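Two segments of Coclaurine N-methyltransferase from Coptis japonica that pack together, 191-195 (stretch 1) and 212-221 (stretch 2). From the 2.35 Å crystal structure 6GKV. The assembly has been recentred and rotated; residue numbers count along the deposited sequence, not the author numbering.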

ATOM      1  N   TYR A 191      -9.060  -0.587  26.391  1.00 70.44           N
ATOM      2  CA  TYR A 191      -8.338   0.702  26.477  1.00 67.95           C
ATOM      3  C   TYR A 191      -8.647   1.697  25.344  1.00 57.27           C
ATOM      4  O   TYR A 191      -8.869   1.287  24.217  1.00 53.49           O
ATOM      5  CB  TYR A 191      -6.823   0.449  26.498  1.00 64.34           C
ATOM      6  CG  TYR A 191      -6.313  -0.404  27.648  1.00 61.77           C
ATOM      7  CD1 TYR A 191      -6.328  -1.797  27.575  1.00 60.02           C
ATOM      8  CD2 TYR A 191      -5.810   0.182  28.798  1.00 65.45           C
ATOM      9  CE1 TYR A 191      -5.869  -2.572  28.612  1.00 59.79           C
ATOM     10  CE2 TYR A 191      -5.339  -0.586  29.839  1.00 70.74           C
ATOM     11  CZ  TYR A 191      -5.365  -1.963  29.740  1.00 69.30           C
ATOM     12  OH  TYR A 191      -4.888  -2.725  30.786  1.00 74.34           O
ATOM     13  N   ASP A 192      -8.630   2.998  25.636  1.00 54.54           N
ATOM     14  CA  ASP A 192      -8.967   4.018  24.626  1.00 61.36           C
ATOM     15  C   ASP A 192      -7.875   4.158  23.585  1.00 58.23           C
ATOM     16  O   ASP A 192      -8.121   4.557  22.445  1.00 57.23           O
ATOM     17  CB  ASP A 192      -9.187   5.395  25.258  1.00 64.24           C
ATOM     18  CG  ASP A 192     -10.329   5.418  26.248  1.00 70.27           C
ATOM     19  OD1 ASP A 192     -11.337   4.699  26.035  1.00 71.29           O
ATOM     20  OD2 ASP A 192     -10.203   6.164  27.244  1.00 68.31           O
ATOM     21  N   ARG A 193      -6.647   3.881  23.993  1.00 60.07           N
ATOM     22  CA  ARG A 193      -5.545   4.011  23.068  1.00 55.93           C
ATOM     23  C   ARG A 193      -4.487   2.977  23.359  1.00 53.23           C
ATOM     24  O   ARG A 193      -4.022   2.822  24.490  1.00 51.72           O
ATOM     25  CB  ARG A 193      -4.988   5.430  23.100  1.00 58.64           C
ATOM     26  CG  ARG A 193      -5.590   6.289  21.972  1.00 67.12           C
ATOM     27  CD  ARG A 193      -5.885   7.696  22.414  1.00 73.88           C
ATOM     28  NE  ARG A 193      -6.552   8.494  21.385  1.00 76.86           N
ATOM     29  CZ  ARG A 193      -7.858   8.478  21.138  1.00 69.31           C
ATOM     30  NH1 ARG A 193      -8.667   7.686  21.828  1.00 64.71           N
ATOM     31  NH2 ARG A 193      -8.352   9.260  20.197  1.00 68.43           N
ATOM     32  N   ILE A 194      -4.171   2.227  22.310  1.00 49.86           N
ATOM     33  CA  ILE A 194      -3.145   1.218  22.359  1.00 53.28           C
ATOM     34  C   ILE A 194      -1.998   1.668  21.492  1.00 51.41           C
ATOM     35  O   ILE A 194      -2.167   1.945  20.309  1.00 48.60           O
ATOM     36  CB  ILE A 194      -3.651  -0.132  21.884  1.00 51.02           C
ATOM     37  CG1 ILE A 194      -4.855  -0.544  22.728  1.00 44.62           C
ATOM     38  CG2 ILE A 194      -2.518  -1.180  21.964  1.00 47.04           C
ATOM     39  CD1 ILE A 194      -5.561  -1.761  22.196  1.00 44.50           C
ATOM     40  N   LEU A 195      -0.831   1.746  22.104  1.00 51.71           N
ATOM     41  CA  LEU A 195       0.360   2.200  21.425  1.00 52.34           C
ATOM     42  C   LEU A 195       1.312   1.037  21.259  1.00 47.95           C
ATOM     43  O   LEU A 195       1.616   0.345  22.220  1.00 52.22           O
ATOM     44  CB  LEU A 195       1.015   3.319  22.219  1.00 55.79           C
ATOM     45  CG  LEU A 195       0.068   4.479  22.511  1.00 54.10           C
ATOM     46  CD1 LEU A 195       0.687   5.396  23.538  1.00 55.62           C
ATOM     47  CD2 LEU A 195      -0.193   5.230  21.233  1.00 46.26           C
TER
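Stretch 2, residues 212-221: KISEWISKDG

Stretch 2 leaves a helix that begins earlier in the chain and takes in Lys 212 to Ser 214, passes through Trp 216, and extends as a strand from Ile 217 that runs parallel to the chain at Tyr 191. Two backbone hydrogen bonds fix the register: Tyr 191 N donates to Trp 216 O (2.9 Å), and Tyr 191 O accepts from Ser 218 N (2.9 Å). Tyr 191 thus spans Ile 217, its bridge partner, with the two CA atoms 5.3 Å apart and the side chains diverging. Ile 194 covers the most surface. Its CA-to-CB bond points toward stretch 2, and its CD1 lies where helix gives way to strand, 3.9 Å from Ile 213 CG2, 3.9 Å from Trp 216 CB and 3.6 Å from Ile 217 CG1. Ile 213 O, already bonded to Trp 216 N at 3.0 Å, lies 3.5 Å from Ile 194 CD1. Trp 216 presents its carbonyl and CB here, while the end of its side chain leads away. Beyond the bridge, Ser 218 to Gly 221 form a type II turn, held by Gly 221 N to Ser 218 O (2.9 Å), which brings Gly 221 CA to 3.1 Å from Asp 192 O. A CB at Gly 221 would point toward stretch 1 and clash with that oxygen. The CA-to-CB bond of Ser 218 points toward stretch 1, and its OG lies 3.6 Å from Asp 192 OD1.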

ATOM      1  N   LYS A 212      -6.289 -10.102  18.116  1.00 53.65           N
ATOM      2  CA  LYS A 212      -6.208 -10.043  19.574  1.00 59.28           C
ATOM      3  C   LYS A 212      -6.226  -8.593  20.081  1.00 66.85           C
ATOM      4  O   LYS A 212      -7.028  -8.237  20.938  1.00 72.54           O
ATOM      5  CB  LYS A 212      -4.947 -10.774  20.074  1.00 60.04           C
ATOM      6  CG  LYS A 212      -4.726 -10.684  21.574  1.00 65.53           C
ATOM      7  CD  LYS A 212      -3.460 -11.404  22.014  1.00 75.06           C
ATOM      8  CE  LYS A 212      -3.644 -12.910  22.046  1.00 78.84           C
ATOM      9  NZ  LYS A 212      -2.347 -13.598  22.198  1.00 79.45           N
ATOM     10  N   ILE A 213      -5.349  -7.760  19.533  1.00 62.48           N
ATOM     11  CA  ILE A 213      -5.217  -6.373  19.972  1.00 58.80           C
ATOM     12  C   ILE A 213      -6.509  -5.550  19.792  1.00 57.93           C
ATOM     13  O   ILE A 213      -6.830  -4.672  20.612  1.00 48.71           O
ATOM     14  CB  ILE A 213      -4.046  -5.692  19.221  1.00 49.83           C
ATOM     15  CG1 ILE A 213      -2.717  -6.338  19.641  1.00 51.57           C
ATOM     16  CG2 ILE A 213      -4.001  -4.201  19.512  1.00 40.66           C
ATOM     17  CD1 ILE A 213      -1.519  -5.761  18.930  1.00 47.00           C
ATOM     18  N   SER A 214      -7.255  -5.836  18.724  1.00 59.67           N
ATOM     19  CA  SER A 214      -8.479  -5.084  18.436  1.00 60.89           C
ATOM     20  C   SER A 214      -9.527  -5.364  19.502  1.00 69.07           C
ATOM     21  O   SER A 214     -10.340  -4.500  19.824  1.00 79.85           O
ATOM     22  CB  SER A 214      -9.034  -5.424  17.048  1.00 50.60           C
ATOM     23  OG  SER A 214      -9.534  -6.748  17.001  1.00 47.90           O
ATOM     24  N   GLU A 215      -9.481  -6.573  20.061  1.00 71.11           N
ATOM     25  CA  GLU A 215     -10.402  -6.973  21.125  1.00 69.45           C
ATOM     26  C   GLU A 215     -10.125  -6.178  22.400  1.00 68.02           C
ATOM     27  O   GLU A 215     -10.984  -6.089  23.274  1.00 61.65           O
ATOM     28  CB  GLU A 215     -10.302  -8.477  21.393  1.00 61.54           C
ATOM     29  CG  GLU A 215     -10.755  -9.348  20.217  1.00 64.86           C
ATOM     30  CD  GLU A 215     -10.468 -10.835  20.416  1.00 80.77           C
ATOM     31  OE1 GLU A 215      -9.943 -11.216  21.488  1.00 88.08           O
ATOM     32  OE2 GLU A 215     -10.773 -11.623  19.493  1.00 84.23           O
ATOM     33  N   TRP A 216      -8.929  -5.589  22.479  1.00 63.09           N
ATOM     34  CA  TRP A 216      -8.542  -4.729  23.596  1.00 62.84           C
ATOM     35  C   TRP A 216      -8.800  -3.242  23.346  1.00 67.39           C
ATOM     36  O   TRP A 216      -8.491  -2.404  24.200  1.00 72.28           O
ATOM     37  CB  TRP A 216      -7.065  -4.919  23.917  1.00 59.61           C
ATOM     38  CG  TRP A 216      -6.686  -6.310  24.241  1.00 60.72           C
ATOM     39  CD1 TRP A 216      -7.505  -7.294  24.690  1.00 55.23           C
ATOM     40  CD2 TRP A 216      -5.390  -6.889  24.128  1.00 66.59           C
ATOM     41  NE1 TRP A 216      -6.802  -8.450  24.871  1.00 63.94           N
ATOM     42  CE2 TRP A 216      -5.481  -8.228  24.530  1.00 65.13           C
ATOM     43  CE3 TRP A 216      -4.133  -6.401  23.725  1.00 63.58           C
ATOM     44  CZ2 TRP A 216      -4.394  -9.095  24.554  1.00 62.76           C
ATOM     45  CZ3 TRP A 216      -3.047  -7.260  23.737  1.00 51.51           C
ATOM     46  CH2 TRP A 216      -3.185  -8.590  24.147  1.00 54.93           C
ATOM     47  N   ILE A 217      -9.353  -2.914  22.180  1.00 57.16           N
ATOM     48  CA  ILE A 217      -9.675  -1.524  21.855  1.00 52.86           C
ATOM     49  C   ILE A 217     -11.075  -1.183  22.363  1.00 60.72           C
ATOM     50  O   ILE A 217     -12.014  -1.941  22.134  1.00 61.50           O
ATOM     51  CB  ILE A 217      -9.616  -1.245  20.333  1.00 48.89           C
ATOM     52  CG1 ILE A 217      -8.216  -1.473  19.765  1.00 51.18           C
ATOM     53  CG2 ILE A 217     -10.009   0.190  20.031  1.00 55.45           C
ATOM     54  CD1 ILE A 217      -8.113  -1.190  18.251  1.00 40.50           C
ATOM     55  N   SER A 218     -11.207  -0.054  23.059  1.00 65.32           N
ATOM     56  CA  SER A 218     -12.509   0.430  23.498  1.00 79.10           C
ATOM     57  C   SER A 218     -13.292   0.889  22.295  1.00 87.99           C
ATOM     58  O   SER A 218     -12.723   1.083  21.219  1.00 89.13           O
ATOM     59  CB  SER A 218     -12.382   1.588  24.502  1.00 85.07           C
ATOM     60  OG  SER A 218     -11.822   1.180  25.736  1.00 89.65           O
ATOM     61  N   LYS A 219     -14.598   1.051  22.473  1.00 84.47           N
ATOM     62  CA  LYS A 219     -15.398   1.740  21.479  1.00 80.57           C
ATOM     63  C   LYS A 219     -14.774   3.102  21.235  1.00 74.33           C
ATOM     64  O   LYS A 219     -14.414   3.805  22.187  1.00 70.59           O
ATOM     65  CB  LYS A 219     -16.852   1.868  21.938  1.00 85.53           C
ATOM     66  CG  LYS A 219     -17.900   1.525  20.880  1.00 86.30           C
ATOM     67  CD  LYS A 219     -19.299   1.776  21.437  1.00 87.37           C
ATOM     68  CE  LYS A 219     -20.349   2.037  20.364  1.00 85.12           C
ATOM     69  NZ  LYS A 219     -21.706   2.224  21.014  1.00 86.79           N
ATOM     70  N   ASP A 220     -14.614   3.442  19.957  1.00 67.52           N
ATOM     71  CA  ASP A 220     -14.019   4.710  19.551  1.00 71.99           C
ATOM     72  C   ASP A 220     -12.589   4.864  20.060  1.00 66.80           C
ATOM     73  O   ASP A 220     -12.090   5.976  20.220  1.00 65.71           O
ATOM     74  CB  ASP A 220     -14.867   5.887  20.038  1.00 79.66           C
ATOM     75  CG  ASP A 220     -16.288   5.838  19.514  1.00 83.86           C
ATOM     76  OD1 ASP A 220     -16.701   4.797  18.945  1.00 83.45           O
ATOM     77  OD2 ASP A 220     -16.990   6.855  19.677  1.00 84.40           O
ATOM     78  N   GLY A 221     -11.949   3.738  20.335  1.00 65.03           N
ATOM     79  CA  GLY A 221     -10.548   3.739  20.701  1.00 69.00           C
ATOM     80  C   GLY A 221      -9.687   3.647  19.458  1.00 66.43           C
ATOM     81  O   GLY A 221     -10.170   3.249  18.396  1.00 64.73           O
TER